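Transglutaminase elicitor (PDB 3TW5) probably catalyses the cross-linking of proteins through glutamine and lysine side chains, and acts as an elicitor of plant immune responses. Local coordinates at residues F298-L310 against G319-D331. The protein carries 1 engineered substitution. Numbering follows the deposited sequence.
Sequences FTTGQYYYYLLEL and GEWVYGSDDDHPD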
loop_
_atom_site.group_PDB
_atom_site.type_symbol
_atom_site.label_atom_id
_atom_site.label_comp_id
_atom_site.label_asym_id
_atom_site.label_seq_id
_atom_site.Cartn_x
_atom_site.Cartn_y
_atom_site.Cartn_z
ATOM N N PHE A 298 -2.058 6.203 13.013
ATOM C CA PHE A 298 -1.823 5.104 12.085
ATOM C C PHE A 298 -0.910 5.509 10.929
ATOM O O PHE A 298 -0.904 4.875 9.872
ATOM C CB PHE A 298 -3.158 4.540 11.593
ATOM C CG PHE A 298 -4.135 4.273 12.701
ATOM C CD1 PHE A 298 -3.920 3.231 13.602
ATOM C CD2 PHE A 298 -5.258 5.077 12.860
ATOM C CE1 PHE A 298 -4.816 2.988 14.641
ATOM C CE2 PHE A 298 -6.163 4.838 13.892
ATOM C CZ PHE A 298 -5.942 3.790 14.783
ATOM N N THR A 299 -0.131 6.564 11.154
ATOM C CA THR A 299 0.918 6.973 10.231
ATOM C C THR A 299 2.282 6.586 10.808
ATOM O O THR A 299 2.624 6.960 11.933
ATOM C CB THR A 299 0.868 8.487 9.958
ATOM O OG1 THR A 299 -0.469 8.869 9.613
ATOM C CG2 THR A 299 1.808 8.862 8.821
ATOM N N THR A 300 3.043 5.818 10.037
ATOM C CA THR A 300 4.395 5.416 10.421
ATOM C C THR A 300 5.377 5.801 9.310
ATOM O O THR A 300 4.981 6.415 8.319
ATOM C CB THR A 300 4.468 3.903 10.765
ATOM O OG1 THR A 300 5.801 3.554 11.157
ATOM C CG2 THR A 300 4.047 3.044 9.581
ATOM N N GLY A 301 6.650 5.457 9.471
ATOM C CA GLY A 301 7.647 5.799 8.467
ATOM C C GLY A 301 9.003 5.156 8.662
ATOM O O GLY A 301 9.207 4.366 9.584
ATOM N N GLN A 302 9.932 5.501 7.777
ATOM C CA GLN A 302 11.289 4.976 7.823
ATOM C C GLN A 302 12.267 5.960 7.194
ATOM O O GLN A 302 11.943 6.628 6.207
ATOM C CB GLN A 302 11.365 3.632 7.098
ATOM C CG GLN A 302 12.652 2.869 7.336
ATOM C CD GLN A 302 12.521 1.400 7.004
ATOM O OE1 GLN A 302 12.319 1.024 5.846
ATOM N NE2 GLN A 302 12.638 0.554 8.021
ATOM N N TYR A 303 13.460 6.049 7.771
ATOM C CA TYR A 303 14.518 6.858 7.190
ATOM C C TYR A 303 15.257 6.073 6.119
ATOM O O TYR A 303 15.375 4.847 6.198
ATOM C CB TYR A 303 15.495 7.346 8.264
ATOM C CG TYR A 303 14.924 8.398 9.185
ATOM C CD1 TYR A 303 14.778 9.719 8.765
ATOM C CD2 TYR A 303 14.531 8.071 10.482
ATOM C CE1 TYR A 303 14.254 10.690 9.614
ATOM C CE2 TYR A 303 14.004 9.031 11.340
ATOM C CZ TYR A 303 13.869 10.337 10.903
ATOM O OH TYR A 303 13.347 11.285 11.756
ATOM N N TYR A 304 15.732 6.794 5.110
ATOM C CA TYR A 304 16.540 6.213 4.050
ATOM C C TYR A 304 17.755 7.085 3.801
ATOM O O TYR A 304 17.660 8.315 3.780
ATOM C CB TYR A 304 15.722 6.038 2.767
ATOM C CG TYR A 304 14.529 5.129 2.938
ATOM C CD1 TYR A 304 14.695 3.751 3.088
ATOM C CD2 TYR A 304 13.235 5.646 2.965
ATOM C CE1 TYR A 304 13.602 2.910 3.254
ATOM C CE2 TYR A 304 12.131 4.811 3.128
ATOM C CZ TYR A 304 12.324 3.446 3.272
ATOM O OH TYR A 304 11.241 2.615 3.435
ATOM N N TYR A 305 18.895 6.433 3.621
ATOM C CA TYR A 305 20.172 7.111 3.479
ATOM C C TYR A 305 20.784 6.707 2.149
ATOM O O TYR A 305 20.921 5.518 1.853
ATOM C CB TYR A 305 21.104 6.742 4.641
ATOM C CG TYR A 305 20.414 6.715 5.989
ATOM C CD1 TYR A 305 20.353 7.858 6.789
ATOM C CD2 TYR A 305 19.806 5.548 6.458
ATOM C CE1 TYR A 305 19.711 7.836 8.023
ATOM C CE2 TYR A 305 19.160 5.516 7.687
ATOM C CZ TYR A 305 19.116 6.662 8.465
ATOM O OH TYR A 305 18.476 6.627 9.685
ATOM N N TYR A 306 21.142 7.702 1.347
ATOM C CA TYR A 306 21.693 7.449 0.027
ATOM C C TYR A 306 22.560 8.589 -0.491
ATOM O O TYR A 306 22.382 9.749 -0.111
ATOM C CB TYR A 306 20.576 7.123 -0.978
ATOM C CG TYR A 306 19.368 8.040 -0.934
ATOM C CD1 TYR A 306 18.287 7.764 -0.095
ATOM C CD2 TYR A 306 19.297 9.170 -1.749
ATOM C CE1 TYR A 306 17.172 8.599 -0.057
ATOM C CE2 TYR A 306 18.185 10.010 -1.721
ATOM C CZ TYR A 306 17.129 9.719 -0.873
ATOM O OH TYR A 306 16.032 10.547 -0.846
ATOM N N LEU A 307 23.514 8.234 -1.345
ATOM C CA LEU A 307 24.297 9.208 -2.088
ATOM C C LEU A 307 23.628 9.424 -3.433
ATOM O O LEU A 307 23.364 8.464 -4.152
ATOM C CB LEU A 307 25.726 8.699 -2.318
ATOM C CG LEU A 307 26.710 8.537 -1.155
ATOM C CD1 LEU A 307 27.941 7.775 -1.627
ATOM C CD2 LEU A 307 27.102 9.888 -0.562
ATOM N N LEU A 308 23.344 10.676 -3.766
ATOM C CA LEU A 308 22.855 11.011 -5.098
ATOM C C LEU A 308 24.013 11.472 -5.975
ATOM O O LEU A 308 24.877 12.232 -5.527
ATOM C CB LEU A 308 21.769 12.087 -5.034
ATOM C CG LEU A 308 20.396 11.705 -4.474
ATOM C CD1 LEU A 308 19.466 12.907 -4.507
ATOM C CD2 LEU A 308 19.784 10.539 -5.238
ATOM N N GLU A 309 24.033 11.001 -7.219
ATOM C CA GLU A 309 25.064 11.397 -8.173
ATOM C C GLU A 309 24.587 12.564 -9.025
ATOM O O GLU A 309 23.515 12.507 -9.632
ATOM C CB GLU A 309 25.462 10.222 -9.060
ATOM C CG GLU A 309 26.128 9.085 -8.314
ATOM C CD GLU A 309 26.014 7.762 -9.043
ATOM O OE1 GLU A 309 25.594 7.760 -10.217
ATOM O OE2 GLU A 309 26.344 6.721 -8.442
ATOM N N LEU A 310 25.395 13.621 -9.057
ATOM C CA LEU A 310 25.082 14.838 -9.800
ATOM C C LEU A 310 26.078 15.066 -10.929
ATOM O O LEU A 310 27.259 14.749 -10.796
ATOM C CB LEU A 310 25.089 16.043 -8.857
ATOM C CG LEU A 310 23.804 16.487 -8.146
ATOM C CD1 LEU A 310 23.071 15.350 -7.438
ATOM C CD2 LEU A 310 24.126 17.600 -7.159
ATOM N N GLY A 319 22.643 7.156 -8.230
ATOM C CA GLY A 319 22.652 7.077 -6.777
ATOM C C GLY A 319 23.151 5.750 -6.246
ATOM O O GLY A 319 23.343 4.798 -7.009
ATOM N N GLU A 320 23.367 5.700 -4.932
ATOM C CA GLU A 320 23.778 4.484 -4.228
ATOM C C GLU A 320 23.191 4.478 -2.821
ATOM O O GLU A 320 23.222 5.497 -2.136
ATOM C CB GLU A 320 25.306 4.394 -4.138
ATOM C CG GLU A 320 26.021 3.985 -5.428
ATOM C CD GLU A 320 25.791 2.529 -5.819
ATOM O OE1 GLU A 320 25.453 1.708 -4.939
ATOM O OE2 GLU A 320 25.962 2.206 -7.013
ATOM N N TRP A 321 22.658 3.334 -2.395
ATOM C CA TRP A 321 22.149 3.182 -1.031
ATOM C C TRP A 321 23.300 3.042 -0.032
ATOM O O TRP A 321 24.301 2.383 -0.318
ATOM C CB TRP A 321 21.239 1.956 -0.922
ATOM C CG TRP A 321 19.994 1.993 -1.761
ATOM C CD1 TRP A 321 19.754 1.278 -2.896
ATOM C CD2 TRP A 321 18.810 2.764 -1.516
ATOM N NE1 TRP A 321 18.500 1.557 -3.378
ATOM C CE2 TRP A 321 17.899 2.468 -2.552
ATOM C CE3 TRP A 321 18.433 3.680 -0.526
ATOM C CZ2 TRP A 321 16.633 3.056 -2.628
ATOM C CZ3 TRP A 321 17.172 4.265 -0.602
ATOM C CH2 TRP A 321 16.289 3.950 -1.646
ATOM N N VAL A 322 23.153 3.662 1.138
ATOM C CA VAL A 322 24.158 3.578 2.208
ATOM C C VAL A 322 23.506 3.321 3.572
ATOM O O VAL A 322 22.281 3.260 3.676
ATOM C CB VAL A 322 25.053 4.854 2.286
ATOM C CG1 VAL A 322 25.834 5.066 0.991
ATOM C CG2 VAL A 322 24.231 6.091 2.635
ATOM N N TYR A 323 24.338 3.168 4.606
ATOM C CA TYR A 323 23.892 3.031 6.004
ATOM C C TYR A 323 22.795 1.987 6.242
ATOM O O TYR A 323 21.852 2.226 7.010
ATOM C CB TYR A 323 23.444 4.386 6.587
ATOM C CG TYR A 323 24.556 5.301 7.057
ATOM C CD1 TYR A 323 25.753 4.788 7.562
ATOM C CD2 TYR A 323 24.393 6.688 7.032
ATOM C CE1 TYR A 323 26.773 5.635 8.001
ATOM C CE2 TYR A 323 25.403 7.545 7.472
ATOM C CZ TYR A 323 26.590 7.011 7.955
ATOM O OH TYR A 323 27.595 7.847 8.395
ATOM N N GLY A 324 22.911 0.835 5.591
ATOM C CA GLY A 324 21.969 -0.254 5.826
ATOM C C GLY A 324 20.605 -0.081 5.179
ATOM O O GLY A 324 19.725 -0.926 5.356
ATOM N N SER A 325 20.422 1.017 4.443
ATOM C CA SER A 325 19.297 1.147 3.513
ATOM C C SER A 325 19.629 0.379 2.233
ATOM O O SER A 325 18.880 0.413 1.256
ATOM C CB SER A 325 18.991 2.616 3.206
ATOM O OG SER A 325 18.191 3.198 4.222
ATOM N N ASP A 326 20.772 -0.306 2.265
ATOM C CA ASP A 326 21.228 -1.204 1.212
ATOM C C ASP A 326 20.309 -2.425 1.088
ATOM O O ASP A 326 20.006 -2.871 -0.021
ATOM C CB ASP A 326 22.666 -1.648 1.515
ATOM C CG ASP A 326 23.328 -2.357 0.342
ATOM O OD1 ASP A 326 23.402 -1.766 -0.763
ATOM O OD2 ASP A 326 23.792 -3.503 0.537
ATOM N N ASP A 327 19.872 -2.956 2.231
ATOM C CA ASP A 327 18.945 -4.090 2.272
ATOM C C ASP A 327 17.519 -3.634 2.563
ATOM O O ASP A 327 16.555 -4.299 2.174
ATOM C CB ASP A 327 19.377 -5.110 3.337
ATOM C CG ASP A 327 20.721 -5.760 3.025
ATOM O OD1 ASP A 327 21.106 -5.821 1.835
ATOM O OD2 ASP A 327 21.392 -6.218 3.977
ATOM N N ASP A 328 17.396 -2.497 3.243
ATOM C CA ASP A 328 16.109 -2.017 3.737
ATOM C C ASP A 328 15.604 -0.790 2.973
ATOM O O ASP A 328 15.660 0.341 3.469
ATOM C CB ASP A 328 16.204 -1.729 5.240
ATOM C CG ASP A 328 14.851 -1.460 5.875
ATOM O OD1 ASP A 328 13.812 -1.851 5.293
ATOM O OD2 ASP A 328 14.832 -0.858 6.969
ATOM N N HIS A 329 15.108 -1.033 1.763
ATOM C CA HIS A 329 14.550 0.015 0.911
ATOM C C HIS A 329 13.395 -0.543 0.073
ATOM O O HIS A 329 13.386 -1.737 -0.238
ATOM C CB HIS A 329 15.639 0.627 0.019
ATOM C CG HIS A 329 16.208 -0.322 -0.992
ATOM N ND1 HIS A 329 15.704 -0.438 -2.270
ATOM C CD2 HIS A 329 17.244 -1.189 -0.918
ATOM C CE1 HIS A 329 16.402 -1.339 -2.937
ATOM N NE2 HIS A 329 17.343 -1.811 -2.139
ATOM N N PRO A 330 12.419 0.314 -0.295
ATOM C CA PRO A 330 11.241 -0.133 -1.045
ATOM C C PRO A 330 11.580 -0.882 -2.333
ATOM O O PRO A 330 12.456 -0.453 -3.088
ATOM C CB PRO A 330 10.517 1.176 -1.370
ATOM C CG PRO A 330 10.925 2.099 -0.296
ATOM C CD PRO A 330 12.353 1.758 -0.003
ATOM N N ASP A 331 10.888 -1.997 -2.565
ATOM C CA ASP A 331 11.111 -2.821 -3.752
ATOM C C ASP A 331 10.517 -2.194 -5.011
ATOM O O ASP A 331 11.133 -2.239 -6.079
ATOM C CB ASP A 331 10.557 -4.238 -3.548
ATOM C CG ASP A 331 11.536 -5.158 -2.826
ATOM O OD1 ASP A 331 12.761 -5.051 -3.063
ATOM O OD2 ASP A 331 11.078 -6.005 -2.026
#
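Leu307 and Glu320 form the hydrogen-bonded pair at the centre of this antiparallel pairing, each backbone N donating to the other's O over 2.9 Å. The short strand axes run at 157° to one another, and Tyr306 with Trp321 and Leu308 with Gly319 make the non-hydrogen-bonded pairs on either side. A further bond runs from Val322 N to Tyr305 O at 3.0 Å. A type I' turn spans Val322 to Ser325, closed by Ser325 N on Val322 O. The turn brings Ser325 OG back to the strand, where it accepts a weak hydrogen bond from Tyr305 N.

These strands are the arms of a beta hairpin at the margin of a large antiparallel sheet, in a protein assigned to the papain-like peptidase clan; strand 269-280 flanks 299-310 on its other side. On one face of the hairpin, Tyr306 and Trp321 run alongside each other in the same direction, with Tyr306 CD1 3.7 Å from Trp321 CZ3. With chi1 at 46°, Tyr306 CG sits between the backbone N and carbonyl carbon and the ring lies alongside the Trp321 indole; its OH bonds to His206 and Ser275, while Trp321 NE1 bonds to Leu200 O. Further along, Trp321 NE1 lies over the centre of the His329 ring. Tyr304 reaches the same loop: Asp328 O meets the edge of its ring in plane, 3.3 Å from CE1, and Pro330 CD packs 3.7 Å from that same CE1.

At the turn, Tyr323 turns its ring edge to the face of Tyr305 in a T-shaped pair, planes at 85°, beside Tyr272. On the other face of the hairpin, which carries Leu307 and Glu320, Leu307 meets Val322 at about a right angle against Phe255 of helix 248-256.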